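Side-chain contacts in copper-containing nitrite reductase (Thermus scotoductus, PDB 6HBE), which probably reduces nitrite to nitric oxide with electrons from cytochrome c, as a three-domain copper enzyme that assembles as a homotrimer: residues L381-G384 / E385-G388; G43-F46 / N47-S50. One frame throughout, in Å; residues are numbered along the deposited sequence. Where two conformers were deposited one is given.

Contact 1: residues L381-G384 / E385-G388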
loop_
_atom_site.group_PDB
_atom_site.type_symbol
_atom_site.label_atom_id
_atom_site.label_comp_id
_atom_site.label_asym_id
_atom_site.label_seq_id
_atom_site.Cartn_x
_atom_site.Cartn_y
_atom_site.Cartn_z
ATOM N N LEU C 381 11.417 20.182 13.257
ATOM C CA LEU C 381 11.338 20.874 14.538
ATOM C C LEU C 381 12.099 20.108 15.645
ATOM O O LEU C 381 12.671 19.033 15.394
ATOM C CB LEU C 381 9.874 21.013 14.923
ATOM C CG LEU C 381 9.019 21.758 13.902
ATOM C CD1 LEU C 381 7.546 21.590 14.251
ATOM C CD2 LEU C 381 9.412 23.237 13.865
ATOM N N LEU C 382 12.125 20.686 16.851
ATOM C CA LEU C 382 12.777 20.065 18.022
ATOM C C LEU C 382 14.294 19.800 17.780
ATOM O O LEU C 382 14.933 20.519 17.001
ATOM C CB LEU C 382 11.996 18.817 18.471
ATOM C CG LEU C 382 10.492 19.007 18.699
ATOM C CD1 LEU C 382 9.815 17.704 19.099
ATOM C CD2 LEU C 382 10.228 20.085 19.757
ATOM N N GLU C 383 14.867 18.793 18.434
ATOM C CA GLU C 383 16.302 18.499 18.323
ATOM C C GLU C 383 16.599 17.029 18.583
ATOM O O GLU C 383 15.749 16.304 19.103
ATOM C CB GLU C 383 17.105 19.366 19.327
ATOM C CG GLU C 383 16.427 19.602 20.674
ATOM C CD GLU C 383 16.251 18.344 21.510
ATOM O OE1 GLU C 383 17.276 17.680 21.790
ATOM O OE2 GLU C 383 15.088 18.024 21.877
ATOM N N GLY C 384 17.813 16.613 18.219
ATOM C CA GLY C 384 18.305 15.262 18.507
ATOM C C GLY C 384 17.430 14.185 17.856
ATOM O O GLY C 384 16.957 14.360 16.715
ATOM N N GLU C 385 17.158 13.120 18.605
ATOM C CA GLU C 385 16.269 12.048 18.135
ATOM C C GLU C 385 14.821 12.479 17.938
ATOM O O GLU C 385 14.034 11.731 17.337
ATOM C CB GLU C 385 16.336 10.836 19.096
ATOM C CG GLU C 385 17.708 10.193 19.190
ATOM C CD GLU C 385 18.220 9.699 17.861
ATOM O OE1 GLU C 385 17.412 9.128 17.059
ATOM O OE2 GLU C 385 19.437 9.860 17.622
ATOM N N ARG C 386 14.442 13.660 18.422
ATOM C CA ARG C 386 13.111 14.187 18.185
ATOM C C ARG C 386 12.926 14.932 16.856
ATOM O O ARG C 386 11.774 15.235 16.493
ATOM C CB ARG C 386 12.652 15.048 19.361
ATOM C CG ARG C 386 12.625 14.293 20.677
ATOM C CD ARG C 386 11.915 15.068 21.775
ATOM N NE ARG C 386 12.589 16.342 22.021
ATOM C CZ ARG C 386 12.036 17.392 22.619
ATOM N NH1 ARG C 386 10.797 17.351 23.072
ATOM N NH2 ARG C 386 12.757 18.491 22.807
ATOM N N THR C 387 14.027 15.184 16.127
ATOM C CA THR C 387 14.004 15.955 14.876
ATOM C C THR C 387 14.352 15.103 13.674
ATOM O O THR C 387 15.039 14.067 13.774
ATOM C CB THR C 387 14.961 17.205 14.900
ATOM O OG1 THR C 387 14.574 18.137 13.891
ATOM C CG2 THR C 387 16.410 16.848 14.700
ATOM N N GLY C 388 13.823 15.533 12.537
ATOM C CA GLY C 388 14.184 14.992 11.227
ATOM C C GLY C 388 15.071 15.903 10.389
ATOM O O GLY C 388 15.228 15.657 9.182
#
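Arg386 lays its guanidinium beneath Leu382, whose CD1 stands 3.9 Å above the plane, displaced toward the rim of the group; the two side chains run roughly perpendicular to each other. At the edge of the same group sits the carboxylate of Glu383, which forms a salt bridge. NH2 of Arg386 lies 2.6 Å from OE2 of Glu383, with an N-H...O angle of 159° and the oxygen almost in the guanidinium plane, whereas NE reaches the same oxygen weakly. One carboxylate oxygen thus takes both donors, and the two planes are turned 54° apart, so this is not a flat two-oxygen pair. Glu383 reaches the guanidinium by folding back: CG lies between the backbone N and the carbonyl carbon (chi1 37°) and the chain bends again at chi2.

Two successive i+3 to i backbone bonds, of 3-10 type, close the turn. Arg386 N donates to Glu383 O at 3.0 Å, and Thr387 N to Gly384 O at 3.1 Å. Thr387 adds a side-chain tie, its OG1 donating to Leu381 O at 2.6 Å from above the carbonyl plane; that hydroxyl also accepts from the backbone N of Arg389.

Glu385 projects from the turn in another direction, where OE1 is hydrogen-bonded to Tyr433 and to His125, a ligand of the type 1 copper in the nitrite reductase core. The turn belongs to the plastocyanin/azurin-like domain. Its chemistry therefore divides: Glu383 and Arg386 offset each other's charge within the loop, while the Glu385 carboxylate, bonded to a copper-ligating imidazole, would probably polarise that ring.

Contact 2: residues G43-F46 / N47-S50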
loop_
_atom_site.group_PDB
_atom_site.type_symbol
_atom_site.label_atom_id
_atom_site.label_comp_id
_atom_site.label_asym_id
_atom_site.label_seq_id
_atom_site.Cartn_x
_atom_site.Cartn_y
_atom_site.Cartn_z
ATOM N N GLY C 43 18.993 -2.829 14.368
ATOM C CA GLY C 43 17.982 -1.871 14.776
ATOM C C GLY C 43 18.046 -1.502 16.240
ATOM O O GLY C 43 19.114 -1.484 16.837
ATOM N N PHE C 44 16.893 -1.173 16.807
ATOM C CA PHE C 44 16.747 -0.843 18.216
ATOM C C PHE C 44 15.765 -1.824 18.855
ATOM O O PHE C 44 14.845 -2.308 18.176
ATOM C CB PHE C 44 16.180 0.569 18.402
ATOM C CG PHE C 44 17.041 1.687 17.836
ATOM C CD1 PHE C 44 18.318 1.938 18.355
ATOM C CD2 PHE C 44 16.550 2.543 16.831
ATOM C CE1 PHE C 44 19.118 2.970 17.848
ATOM C CE2 PHE C 44 17.345 3.581 16.323
ATOM C CZ PHE C 44 18.628 3.790 16.828
ATOM N N SER C 45 15.925 -2.096 20.157
ATOM C CA SER C 45 15.022 -2.990 20.898
ATOM C C SER C 45 14.691 -2.494 22.306
ATOM O O SER C 45 15.287 -1.502 22.802
ATOM C CB SER C 45 15.634 -4.390 21.010
ATOM O OG SER C 45 16.712 -4.400 21.923
ATOM N N PHE C 46 13.722 -3.163 22.915
ATOM C CA PHE C 46 13.605 -3.253 24.364
ATOM C C PHE C 46 14.093 -4.653 24.776
ATOM O O PHE C 46 13.592 -5.676 24.281
ATOM C CB PHE C 46 12.193 -3.035 24.840
ATOM C CG PHE C 46 11.685 -1.634 24.605
ATOM C CD1 PHE C 46 12.138 -0.586 25.378
ATOM C CD2 PHE C 46 10.803 -1.364 23.563
ATOM C CE1 PHE C 46 11.697 0.701 25.154
ATOM C CE2 PHE C 46 10.348 -0.083 23.337
ATOM C CZ PHE C 46 10.799 0.956 24.133
ATOM N N ASN C 47 15.101 -4.683 25.649
ATOM C CA ASN C 47 15.624 -5.922 26.240
ATOM C C ASN C 47 16.194 -6.941 25.260
ATOM O O ASN C 47 16.127 -8.149 25.504
ATOM C CB ASN C 47 14.566 -6.585 27.106
ATOM C CG ASN C 47 14.003 -5.658 28.170
ATOM O OD1 ASN C 47 13.483 -4.555 27.889
ATOM N ND2 ASN C 47 14.069 -6.103 29.400
ATOM N N ASP C 48 16.751 -6.442 24.161
ATOM C CA ASP C 48 17.461 -7.236 23.180
ATOM C C ASP C 48 16.600 -8.273 22.390
ATOM O O ASP C 48 17.123 -9.291 21.929
ATOM C CB ASP C 48 18.649 -7.902 23.879
ATOM C CG ASP C 48 19.865 -8.086 22.972
ATOM O OD1 ASP C 48 20.229 -7.172 22.178
ATOM O OD2 ASP C 48 20.502 -9.158 23.113
ATOM N N MET C 49 15.293 -8.004 22.270
ATOM C CA MET C 49 14.342 -8.828 21.487
ATOM C C MET C 49 13.409 -7.906 20.687
ATOM O O MET C 49 13.072 -6.833 21.174
ATOM C CB MET C 49 13.495 -9.723 22.400
ATOM C CG MET C 49 13.139 -9.137 23.758
ATOM S SD MET C 49 12.288 -10.273 24.886
ATOM C CE MET C 49 13.174 -11.791 24.538
ATOM N N SER C 50 12.998 -8.329 19.484
ATOM C CA SER C 50 11.961 -7.613 18.702
ATOM C C SER C 50 10.996 -8.655 18.084
ATOM O O SER C 50 11.421 -9.417 17.224
ATOM C CB SER C 50 12.590 -6.769 17.599
ATOM O OG SER C 50 11.576 -6.047 16.889
HETATM O O HOH W 1 11.768 -4.456 21.070
#
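Ser45 and Asp48 make the direct polar contact of this type I' turn: Asp48 N lies 3.0 Å from Ser45 OG, a weak bond bent to 126°. OG lies between its own backbone N and carbonyl carbon, which brings it to the side of Asp48 N. Its stronger partner is the hydroxyl of Ser31, which also meets Asp48 OD1, so that one serine of strand 21-36 joins both residues.

Water supplies the second polar link. It accepts from Phe46 N at 3.0 Å and, 2.7 Å from Met49 O, can donate to that carbonyl, bridging the two ends of the turn, which runs from Phe46 to Met49.

Van der Waals contact of carbon with carbonyl oxygen is modest: Ser45 CB lies 3.5 Å from Met49 O. Asn47 turns its amide back along the preceding residue, with OD1 3.6 Å from Phe46 CB and hydrogen-bonded to the backbone N of Glu27. An alanine here would remove that acceptor and is likely to leave the Glu27 N-H without its mate.

Positive phi with small positive psi at both Asn47 and Asp48 fits the type I' turn. It ends strand 39-46 in the multicopper oxidase cupredoxin domain, where Phe46 packs on Gln130 and Ser45 O accepts from the Gln130 amide, a second-shell contact to a ligand of the type 1 copper.

Contact 1 and contact 2 belong to different cupredoxin-like parts of the chain, the plastocyanin/azurin-like region and the multicopper oxidase region. Their centres are 22 Å apart, and their nearest atoms stay about 5 Å apart without touching. Contact 2 borders the type 1 copper site of His75, Cys115, His125 and Gln130, with the Phe46 side chain about 6 Å from a bound copper. Contact 1 lies between that site, reaching His125 through Glu385, and the copper site of His390, Cys428, His431 and Met434: His431 bonds weakly to Gly384 O and Thr387 O, and the copper about 7 Å from the Thr387 side chain is probably this one. Phe44 of contact 2 stacks on His125, and Tyr433 meets both Phe44 and Glu385.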